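Local coordinates for protein lovastatin nonaketide synthase mokA (Monascus pilosus, PDB 6AD3) that catalyses the iterative nine-step assembly of the polyketide in lovastatin biosynthesis, this chain being its condensation domain, at residues 330-335 against 503-507; 323-329 against 390-394; 380-386 against 514-519. The protein carries 1 engineered substitution. All blocks are in the same frame, centred on the assembly; numbering follows the deposited sequence.

Contact 1. Residues 330-335 against 503-507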
loop_
_atom_site.group_PDB
_atom_site.type_symbol
_atom_site.label_atom_id
_atom_site.label_comp_id
_atom_site.label_asym_id
_atom_site.label_seq_id
_atom_site.Cartn_x
_atom_site.Cartn_y
_atom_site.Cartn_z
ATOM N N PHE A 330 -0.623 18.666 -1.812
ATOM C CA PHE A 330 -0.278 19.215 -3.139
ATOM C C PHE A 330 -0.191 18.085 -4.195
ATOM O O PHE A 330 -0.821 18.150 -5.281
ATOM C CB PHE A 330 1.077 19.973 -3.052
ATOM C CG PHE A 330 1.361 20.887 -4.248
ATOM C CD1 PHE A 330 1.613 20.352 -5.522
ATOM C CD2 PHE A 330 1.489 22.236 -4.077
ATOM C CE1 PHE A 330 1.952 21.176 -6.581
ATOM C CE2 PHE A 330 1.778 23.052 -5.132
ATOM C CZ PHE A 330 1.998 22.541 -6.388
ATOM N N TYR A 331 0.502 17.002 -3.850
ATOM C CA TYR A 331 0.636 15.902 -4.775
ATOM C C TYR A 331 -0.778 15.302 -5.088
ATOM O O TYR A 331 -1.073 14.929 -6.229
ATOM C CB TYR A 331 1.593 14.850 -4.204
ATOM C CG TYR A 331 3.021 15.291 -4.167
ATOM C CD1 TYR A 331 3.732 15.463 -5.343
ATOM C CD2 TYR A 331 3.708 15.495 -2.950
ATOM C CE1 TYR A 331 5.026 15.934 -5.334
ATOM C CE2 TYR A 331 5.030 15.925 -2.937
ATOM C CZ TYR A 331 5.703 16.083 -4.151
ATOM O OH TYR A 331 7.011 16.557 -4.218
ATOM N N LEU A 332 -1.626 15.211 -4.059
ATOM C CA LEU A 332 -2.960 14.613 -4.206
ATOM C C LEU A 332 -3.837 15.525 -5.070
ATOM O O LEU A 332 -4.496 15.079 -5.995
ATOM C CB LEU A 332 -3.592 14.428 -2.835
ATOM C CG LEU A 332 -5.086 14.042 -2.890
ATOM C CD1 LEU A 332 -5.300 12.719 -3.595
ATOM C CD2 LEU A 332 -5.648 13.986 -1.491
ATOM N N ALA A 333 -3.785 16.819 -4.791
ATOM C CA ALA A 333 -4.547 17.765 -5.557
ATOM C C ALA A 333 -4.159 17.756 -7.029
ATOM O O ALA A 333 -5.016 17.815 -7.881
ATOM C CB ALA A 333 -4.422 19.188 -4.956
ATOM N N ALA A 334 -2.858 17.697 -7.315
ATOM C CA ALA A 334 -2.378 17.683 -8.653
ATOM C C ALA A 334 -2.767 16.364 -9.372
ATOM O O ALA A 334 -3.114 16.357 -10.554
ATOM C CB ALA A 334 -0.870 17.900 -8.653
ATOM N N TYR A 335 -2.755 15.266 -8.633
ATOM C CA TYR A 335 -3.176 13.971 -9.161
ATOM C C TYR A 335 -4.644 14.020 -9.551
ATOM O O TYR A 335 -5.019 13.589 -10.650
ATOM C CB TYR A 335 -2.922 12.898 -8.108
ATOM C CG TYR A 335 -3.370 11.510 -8.450
ATOM C CD1 TYR A 335 -2.837 10.845 -9.518
ATOM C CD2 TYR A 335 -4.028 10.760 -7.503
ATOM C CE1 TYR A 335 -3.103 9.491 -9.716
ATOM C CE2 TYR A 335 -4.294 9.411 -7.692
ATOM C CZ TYR A 335 -3.853 8.798 -8.813
ATOM O OH TYR A 335 -4.109 7.433 -8.992
ATOM N N TYR A 503 2.063 14.020 -15.232
ATOM C CA TYR A 503 1.944 14.358 -13.833
ATOM C C TYR A 503 3.121 15.216 -13.382
ATOM O O TYR A 503 2.935 16.253 -12.724
ATOM C CB TYR A 503 1.841 13.066 -13.012
ATOM C CG TYR A 503 1.660 13.304 -11.529
ATOM C CD1 TYR A 503 0.556 14.006 -11.038
ATOM C CD2 TYR A 503 2.573 12.809 -10.623
ATOM C CE1 TYR A 503 0.388 14.237 -9.681
ATOM C CE2 TYR A 503 2.439 13.066 -9.258
ATOM C CZ TYR A 503 1.326 13.754 -8.796
ATOM O OH TYR A 503 1.201 14.022 -7.450
ATOM N N ILE A 504 4.320 14.843 -13.783
ATOM C CA ILE A 504 5.496 15.634 -13.443
ATOM C C ILE A 504 5.392 17.033 -14.054
ATOM O O ILE A 504 5.661 18.074 -13.381
ATOM C CB ILE A 504 6.790 14.927 -13.885
ATOM C CG1 ILE A 504 7.018 13.710 -12.978
ATOM C CG2 ILE A 504 7.990 15.875 -13.823
ATOM C CD1 ILE A 504 8.087 12.769 -13.480
ATOM N N SER A 505 4.944 17.087 -15.299
ATOM C CA SER A 505 4.680 18.390 -15.941
ATOM C C SER A 505 3.693 19.255 -15.162
ATOM O O SER A 505 3.910 20.473 -14.958
ATOM C CB SER A 505 4.236 18.193 -17.410
ATOM O OG SER A 505 5.316 17.665 -18.189
ATOM N N ILE A 506 2.617 18.657 -14.705
ATOM C CA ILE A 506 1.580 19.401 -14.016
ATOM C C ILE A 506 2.051 19.855 -12.633
ATOM O O ILE A 506 1.746 20.968 -12.213
ATOM C CB ILE A 506 0.216 18.603 -13.979
ATOM C CG1 ILE A 506 -0.938 19.526 -14.363
ATOM C CG2 ILE A 506 -0.029 17.951 -12.648
ATOM C CD1 ILE A 506 -2.328 18.896 -14.250
ATOM N N LEU A 507 2.875 19.039 -11.962
ATOM C CA LEU A 507 3.486 19.432 -10.694
ATOM C C LEU A 507 4.442 20.579 -10.903
ATOM O O LEU A 507 4.443 21.536 -10.148
ATOM C CB LEU A 507 4.301 18.281 -10.094
ATOM C CG LEU A 507 3.495 17.096 -9.544
ATOM C CD1 LEU A 507 4.465 15.951 -9.241
ATOM C CD2 LEU A 507 2.713 17.471 -8.301
#
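Tyr503 swings its ring across to helix 327-343 by setting CG anti to the backbone N (chi1 -178°), while Leu507, one turn further on, sets CG anti to its carbonyl carbon (chi1 -71°) and places both methyls against the Tyr331 ring. The phenol does the polar work. Tyr503 OH donates to Tyr331 O at 2.7 Å, a bent approach with a C=O...donor angle of 108° and the donor tilted from the carbonyl plane. That carbonyl is also the acceptor of the helical bond from Tyr335 N, at 3.0 Å, and the two donors come from opposite faces of its plane. One backbone oxygen thus takes two bonds, and the buried phenol is satisfied without leaving the helix bond broken.

The Tyr503 ring arrives edge first, its CE1 lying 3.5 Å from Tyr335 N. Its hydroxyl also sits in the plane of the Tyr331 ring, at that ring's edge, 3.6 Å from Tyr331 CD1; the two tyrosine side chains cross at about a right angle. Leu507 packs beside them. Its CD2 meets Ala334 CB at 3.6 Å and Tyr331 CD1 at 3.7 Å, and CD1 rests over one face of the Tyr503 ring, toward the rim. Ala334 points toward the partner helix, its methyl meeting Leu507 CD2 and Ile506 CG2.

The pair is buried helix-to-helix packing in the C-terminal part of the condensation fold. Ile316 of helix 310-322 touches Phe330, Tyr331 and Leu507, while strands 468-473 and 435-440 of the six-stranded sheet pack against the tyrosines through Leu470, Met472 and Phe437.

Contact 2. Residues 323-329 against 390-394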
loop_
_atom_site.group_PDB
_atom_site.type_symbol
_atom_site.label_atom_id
_atom_site.label_comp_id
_atom_site.label_asym_id
_atom_site.label_seq_id
_atom_site.Cartn_x
_atom_site.Cartn_y
_atom_site.Cartn_z
ATOM N N HIS A 323 0.344 28.046 1.574
ATOM C CA HIS A 323 -1.094 27.792 1.613
ATOM C C HIS A 323 -1.582 27.080 2.855
ATOM O O HIS A 323 -2.750 26.657 2.897
ATOM C CB HIS A 323 -1.532 27.004 0.376
ATOM C CG HIS A 323 -1.397 27.771 -0.904
ATOM N ND1 HIS A 323 -0.187 27.969 -1.534
ATOM C CD2 HIS A 323 -2.325 28.372 -1.686
ATOM C CE1 HIS A 323 -0.372 28.678 -2.633
ATOM N NE2 HIS A 323 -1.656 28.960 -2.730
ATOM N N LYS A 324 -0.688 26.861 3.819
ATOM C CA LYS A 324 -1.003 26.154 5.061
ATOM C C LYS A 324 -1.416 24.719 4.796
ATOM O O LYS A 324 -2.302 24.177 5.458
ATOM C CB LYS A 324 -2.123 26.890 5.833
ATOM C CG LYS A 324 -1.714 28.281 6.311
ATOM C CD LYS A 324 -2.635 28.768 7.420
ATOM C CE LYS A 324 -2.622 30.281 7.549
ATOM N NZ LYS A 324 -1.342 30.755 8.147
ATOM N N ALA A 325 -0.836 24.145 3.753
ATOM C CA ALA A 325 -1.096 22.760 3.358
ATOM C C ALA A 325 0.195 21.935 3.447
ATOM O O ALA A 325 1.286 22.451 3.762
ATOM C CB ALA A 325 -1.638 22.739 1.942
ATOM N N THR A 326 0.077 20.639 3.265
ATOM C CA THR A 326 1.253 19.776 3.263
ATOM C C THR A 326 1.624 19.397 1.825
ATOM O O THR A 326 0.779 19.377 0.958
ATOM C CB THR A 326 0.983 18.469 4.025
ATOM O OG1 THR A 326 -0.005 17.724 3.323
ATOM C CG2 THR A 326 0.478 18.744 5.449
ATOM N N PRO A 327 2.882 18.993 1.601
ATOM C CA PRO A 327 3.254 18.512 0.272
ATOM C C PRO A 327 2.348 17.348 -0.172
ATOM O O PRO A 327 1.950 17.293 -1.317
ATOM C CB PRO A 327 4.698 18.036 0.474
ATOM C CG PRO A 327 5.226 19.020 1.498
ATOM C CD PRO A 327 4.062 19.226 2.457
ATOM N N MET A 328 2.017 16.441 0.733
ATOM C CA MET A 328 1.096 15.348 0.368
ATOM C C MET A 328 -0.170 15.867 -0.274
ATOM O O MET A 328 -0.592 15.373 -1.325
ATOM C CB MET A 328 0.712 14.499 1.573
ATOM C CG MET A 328 -0.129 13.276 1.169
ATOM S SD MET A 328 -1.919 13.599 1.079
ATOM C CE MET A 328 -2.418 13.163 2.744
ATOM N N GLN A 329 -0.733 16.922 0.300
ATOM C CA GLN A 329 -1.974 17.457 -0.212
ATOM C C GLN A 329 -1.803 18.105 -1.568
ATOM O O GLN A 329 -2.680 18.014 -2.397
ATOM C CB GLN A 329 -2.579 18.424 0.768
ATOM C CG GLN A 329 -3.064 17.739 2.028
ATOM C CD GLN A 329 -3.091 18.665 3.252
ATOM O OE1 GLN A 329 -2.682 19.827 3.195
ATOM N NE2 GLN A 329 -3.418 18.088 4.388
ATOM N N LEU A 390 -5.895 23.515 -3.785
ATOM C CA LEU A 390 -5.000 22.975 -2.772
ATOM C C LEU A 390 -5.584 23.159 -1.389
ATOM O O LEU A 390 -5.611 22.232 -0.552
ATOM C CB LEU A 390 -3.637 23.671 -2.863
ATOM C CG LEU A 390 -2.610 23.305 -1.806
ATOM C CD1 LEU A 390 -2.312 21.813 -1.777
ATOM C CD2 LEU A 390 -1.326 24.081 -2.037
ATOM N N VAL A 391 -6.088 24.354 -1.114
ATOM C CA VAL A 391 -6.648 24.601 0.190
ATOM C C VAL A 391 -7.890 23.746 0.384
ATOM O O VAL A 391 -8.104 23.172 1.457
ATOM C CB VAL A 391 -6.957 26.109 0.361
ATOM C CG1 VAL A 391 -7.878 26.352 1.556
ATOM C CG2 VAL A 391 -5.648 26.870 0.535
ATOM N N ALA A 392 -8.715 23.640 -0.648
ATOM C CA ALA A 392 -9.950 22.839 -0.524
ATOM C C ALA A 392 -9.610 21.361 -0.344
ATOM O O ALA A 392 -10.260 20.645 0.413
ATOM C CB ALA A 392 -10.849 23.034 -1.722
ATOM N N THR A 393 -8.549 20.930 -0.993
ATOM C CA THR A 393 -8.117 19.536 -0.884
ATOM C C THR A 393 -7.531 19.274 0.505
ATOM O O THR A 393 -7.838 18.255 1.134
ATOM C CB THR A 393 -7.105 19.190 -1.987
ATOM O OG1 THR A 393 -7.761 19.291 -3.261
ATOM C CG2 THR A 393 -6.584 17.732 -1.826
ATOM N N LYS A 394 -6.762 20.222 1.026
ATOM C CA LYS A 394 -6.347 20.182 2.407
ATOM C C LYS A 394 -7.540 19.994 3.381
ATOM O O LYS A 394 -7.474 19.177 4.291
ATOM C CB LYS A 394 -5.564 21.444 2.735
ATOM C CG LYS A 394 -4.946 21.494 4.119
ATOM C CD LYS A 394 -5.697 22.410 5.056
ATOM C CE LYS A 394 -5.747 23.847 4.570
ATOM N NZ LYS A 394 -6.803 24.607 5.305
#
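Gln329 lies against Lys394, and following it outward from the backbone shows how the start of helix 327-343 meets helix 386-401. Its CB touches Leu390 CD1 at 4.2 Å. CG, anti to the carbonyl carbon (chi1 -68°), comes within 4.1 Å of Lys394 CA, and from there the chain runs extended. CD lies 3.5 Å from Lys394 CG, so the amide passes at a slant over the first carbons of the lysine side chain, CB and CG. At the tip NE2 is 3.7 Å from Lys394 CG, whereas OE1 presses in to 3.0 Å of the same carbon, a tight fit.

What holds OE1 there is a bond within its own segment: Thr326 N donates to Gln329 OE1 at 2.9 Å, nearly straight (165°), though the donor stands 53° out of the amide carbonyl plane. In return Gln329 N donates to Thr326 OG1 at 3.2 Å. The two bonds make a capping box at the N-terminus of helix 327-343, so the residue that packs on Lys394 has its amide fixed by the helix cap.

Nearer the preceding turn the contact is apolar. Leu390 spreads its methyls, CD1 against Ala325 and Gln329, CD2 to 3.8 Å from His323 CB, and its side chain crosses His323 at about a right angle. His323 ND1 is bonded back to Arg319 O. Lys324, with positive phi, closes helix 310-322 in a Schellman motif, and its carbonyl lies beside Lys394 CE.

The segment links helices 310-322 and 327-343 over helix 386-401; Val397 of that helix touches Gln329 too, and Phe330 and Ala333 continue the packing on Leu390 and Thr393.

Contact 3. Residues 380-386 against 514-519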
loop_
_atom_site.group_PDB
_atom_site.type_symbol
_atom_site.label_atom_id
_atom_site.label_comp_id
_atom_site.label_asym_id
_atom_site.label_seq_id
_atom_site.Cartn_x
_atom_site.Cartn_y
_atom_site.Cartn_z
ATOM N N PHE A 380 -17.010 19.341 -9.575
ATOM C CA PHE A 380 -15.741 19.890 -10.106
ATOM C C PHE A 380 -15.836 21.194 -10.932
ATOM O O PHE A 380 -16.501 21.239 -11.970
ATOM C CB PHE A 380 -15.066 18.855 -10.960
ATOM C CG PHE A 380 -13.721 19.274 -11.458
ATOM C CD1 PHE A 380 -12.681 19.506 -10.570
ATOM C CD2 PHE A 380 -13.468 19.364 -12.815
ATOM C CE1 PHE A 380 -11.416 19.831 -11.036
ATOM C CE2 PHE A 380 -12.232 19.759 -13.279
ATOM C CZ PHE A 380 -11.182 19.919 -12.389
ATOM N N VAL A 381 -14.950 22.134 -10.612
ATOM C CA VAL A 381 -14.994 23.481 -11.178
ATOM C C VAL A 381 -13.625 23.860 -11.749
ATOM O O VAL A 381 -12.716 24.205 -10.997
ATOM C CB VAL A 381 -15.396 24.516 -10.105
ATOM C CG1 VAL A 381 -15.305 25.928 -10.659
ATOM C CG2 VAL A 381 -16.804 24.247 -9.596
ATOM N N PRO A 382 -13.495 23.863 -13.092
ATOM C CA PRO A 382 -12.183 23.972 -13.732
ATOM C C PRO A 382 -11.541 25.356 -13.666
ATOM O O PRO A 382 -10.328 25.476 -13.937
ATOM C CB PRO A 382 -12.470 23.603 -15.190
ATOM C CG PRO A 382 -13.896 23.948 -15.391
ATOM C CD PRO A 382 -14.568 23.659 -14.079
ATOM N N HIS A 383 -12.329 26.397 -13.348
ATOM C CA HIS A 383 -11.816 27.774 -13.405
ATOM C C HIS A 383 -11.234 28.281 -12.079
ATOM O O HIS A 383 -10.642 29.379 -12.035
ATOM C CB HIS A 383 -12.910 28.742 -13.904
ATOM C CG HIS A 383 -14.105 28.813 -13.006
ATOM N ND1 HIS A 383 -14.121 29.553 -11.842
ATOM C CD2 HIS A 383 -15.324 28.228 -13.097
ATOM C CE1 HIS A 383 -15.293 29.410 -11.246
ATOM N NE2 HIS A 383 -16.041 28.613 -11.989
ATOM N N ILE A 384 -11.336 27.493 -11.008
ATOM C CA ILE A 384 -10.661 27.875 -9.768
ATOM C C ILE A 384 -9.154 27.675 -9.937
ATOM O O ILE A 384 -8.720 27.064 -10.925
ATOM C CB ILE A 384 -11.161 27.106 -8.559
ATOM C CG1 ILE A 384 -10.747 25.638 -8.631
ATOM C CG2 ILE A 384 -12.664 27.247 -8.410
ATOM C CD1 ILE A 384 -11.040 24.923 -7.333
ATOM N N THR A 385 -8.369 28.378 -9.124
ATOM C CA THR A 385 -6.931 28.324 -9.230
ATOM C C THR A 385 -6.438 27.059 -8.506
ATOM O O THR A 385 -7.121 26.520 -7.656
ATOM C CB THR A 385 -6.242 29.544 -8.598
ATOM O OG1 THR A 385 -6.417 29.502 -7.183
ATOM C CG2 THR A 385 -6.813 30.879 -9.155
ATOM N N PHE A 386 -5.213 26.656 -8.803
ATOM C CA PHE A 386 -4.645 25.503 -8.131
ATOM C C PHE A 386 -4.516 25.800 -6.656
ATOM O O PHE A 386 -4.843 24.975 -5.849
ATOM C CB PHE A 386 -3.298 25.091 -8.711
ATOM C CG PHE A 386 -2.774 23.793 -8.136
ATOM C CD1 PHE A 386 -3.307 22.591 -8.553
ATOM C CD2 PHE A 386 -1.921 23.786 -7.050
ATOM C CE1 PHE A 386 -2.906 21.385 -7.968
ATOM C CE2 PHE A 386 -1.542 22.573 -6.433
ATOM C CZ PHE A 386 -2.062 21.391 -6.890
ATOM N N PRO A 514 0.811 28.743 -8.818
ATOM C CA PRO A 514 -0.446 28.242 -8.243
ATOM C C PRO A 514 -1.643 29.109 -8.551
ATOM O O PRO A 514 -2.753 28.763 -8.191
ATOM C CB PRO A 514 -0.203 28.258 -6.726
ATOM C CG PRO A 514 1.212 28.682 -6.522
ATOM C CD PRO A 514 1.761 29.223 -7.796
ATOM N N ALA A 515 -1.442 30.210 -9.267
ATOM C CA ALA A 515 -2.565 31.041 -9.667
ATOM C C ALA A 515 -3.224 30.526 -10.943
ATOM O O ALA A 515 -4.209 31.116 -11.424
ATOM C CB ALA A 515 -2.086 32.494 -9.883
ATOM N N LEU A 516 -2.596 29.553 -11.583
ATOM C CA LEU A 516 -3.114 29.018 -12.820
ATOM C C LEU A 516 -4.430 28.314 -12.533
ATOM O O LEU A 516 -4.589 27.711 -11.476
ATOM C CB LEU A 516 -2.119 28.041 -13.434
ATOM C CG LEU A 516 -0.845 28.662 -13.988
ATOM C CD1 LEU A 516 0.160 27.578 -14.312
ATOM C CD2 LEU A 516 -1.131 29.557 -15.195
ATOM N N LYS A 517 -5.324 28.282 -13.517
ATOM C CA LYS A 517 -6.599 27.559 -13.366
ATOM C C LYS A 517 -6.426 26.069 -13.552
ATOM O O LYS A 517 -5.494 25.615 -14.241
ATOM C CB LYS A 517 -7.630 28.049 -14.376
ATOM C CG LYS A 517 -7.661 29.547 -14.579
ATOM C CD LYS A 517 -8.041 30.283 -13.316
ATOM C CE LYS A 517 -8.827 31.549 -13.646
ATOM N NZ LYS A 517 -8.237 32.248 -14.823
ATOM N N LEU A 518 -7.389 25.303 -13.042
ATOM C CA LEU A 518 -7.304 23.837 -13.133
ATOM C C LEU A 518 -7.374 23.308 -14.578
ATOM O O LEU A 518 -6.759 22.284 -14.902
ATOM C CB LEU A 518 -8.384 23.192 -12.287
ATOM C CG LEU A 518 -8.340 23.650 -10.848
ATOM C CD1 LEU A 518 -9.309 22.860 -9.985
ATOM C CD2 LEU A 518 -6.905 23.544 -10.335
ATOM N N ALA A 519 -8.192 23.935 -15.411
ATOM C CA ALA A 519 -8.329 23.487 -16.816
ATOM C C ALA A 519 -9.063 24.527 -17.638
ATOM O O ALA A 519 -8.608 25.655 -17.731
ATOM C CB ALA A 519 -9.054 22.164 -16.881
#
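Leu518 packs into the 380-386 loop, and the contact is tightest around it. With CG anti to its carbonyl carbon (chi1 -55°), it sends CD1 to 3.4 Å from Ile384 CG1, closer than usual van der Waals contact, and to 3.8 Å from Phe380 CE1. CD2 turns the other way, to 3.7 Å from Phe386 CA. Main-chain bonds secure the same region. Leu518 N donates to Ile384 O at 3.1 Å and Phe386 N to Leu516 O at 2.9 Å, each arriving nearly along the C=O axis, and between them Thr385 and Lys517 form a single beta bridge.

The outer side, where Pro382, His383, Lys517 and Ala519 lie exposed, is looser: Pro382 CB only brushes Ala519 CB at 4.1 Å. The Lys517 stem does come close to His383 O before its amine end turns away, and Ala519 N donates a hydrogen bond to Pro382 O at 3.0 Å, in the carbonyl plane and on a lone pair.

Val337 of helix 327-343 and His389 of helix 386-401 also touch Leu518, and Leu518 O accepts from Arg341. The chemistry implies a chain end held by three backbone hydrogen bonds together with one buried leucine, so the last residues are kept in place although they form no regular strand.

From the N terminus the chain first meets 323-329 and goes straight into 330-335; after the strands that follow come 380-386 and 390-394, and finally 503-507 and 514-519. Contact 2 closes the shortest loop, 60 residues; contact 3 closes one of 127 and contact 1 one of 167. No loop lies within another: every pair of contacts crosses. Helix 327-343 serves contacts 1 and 2, joined on one side to helix 495-512 and on the other to helix 386-401, and contact 3 fastens the C-terminal tail to the entry of helix 386-401. Phe330 CZ lies 3.5 Å from Phe386 CE2, bringing contacts 1 and 3 together, while His323 touches Pro514 between contacts 2 and 3.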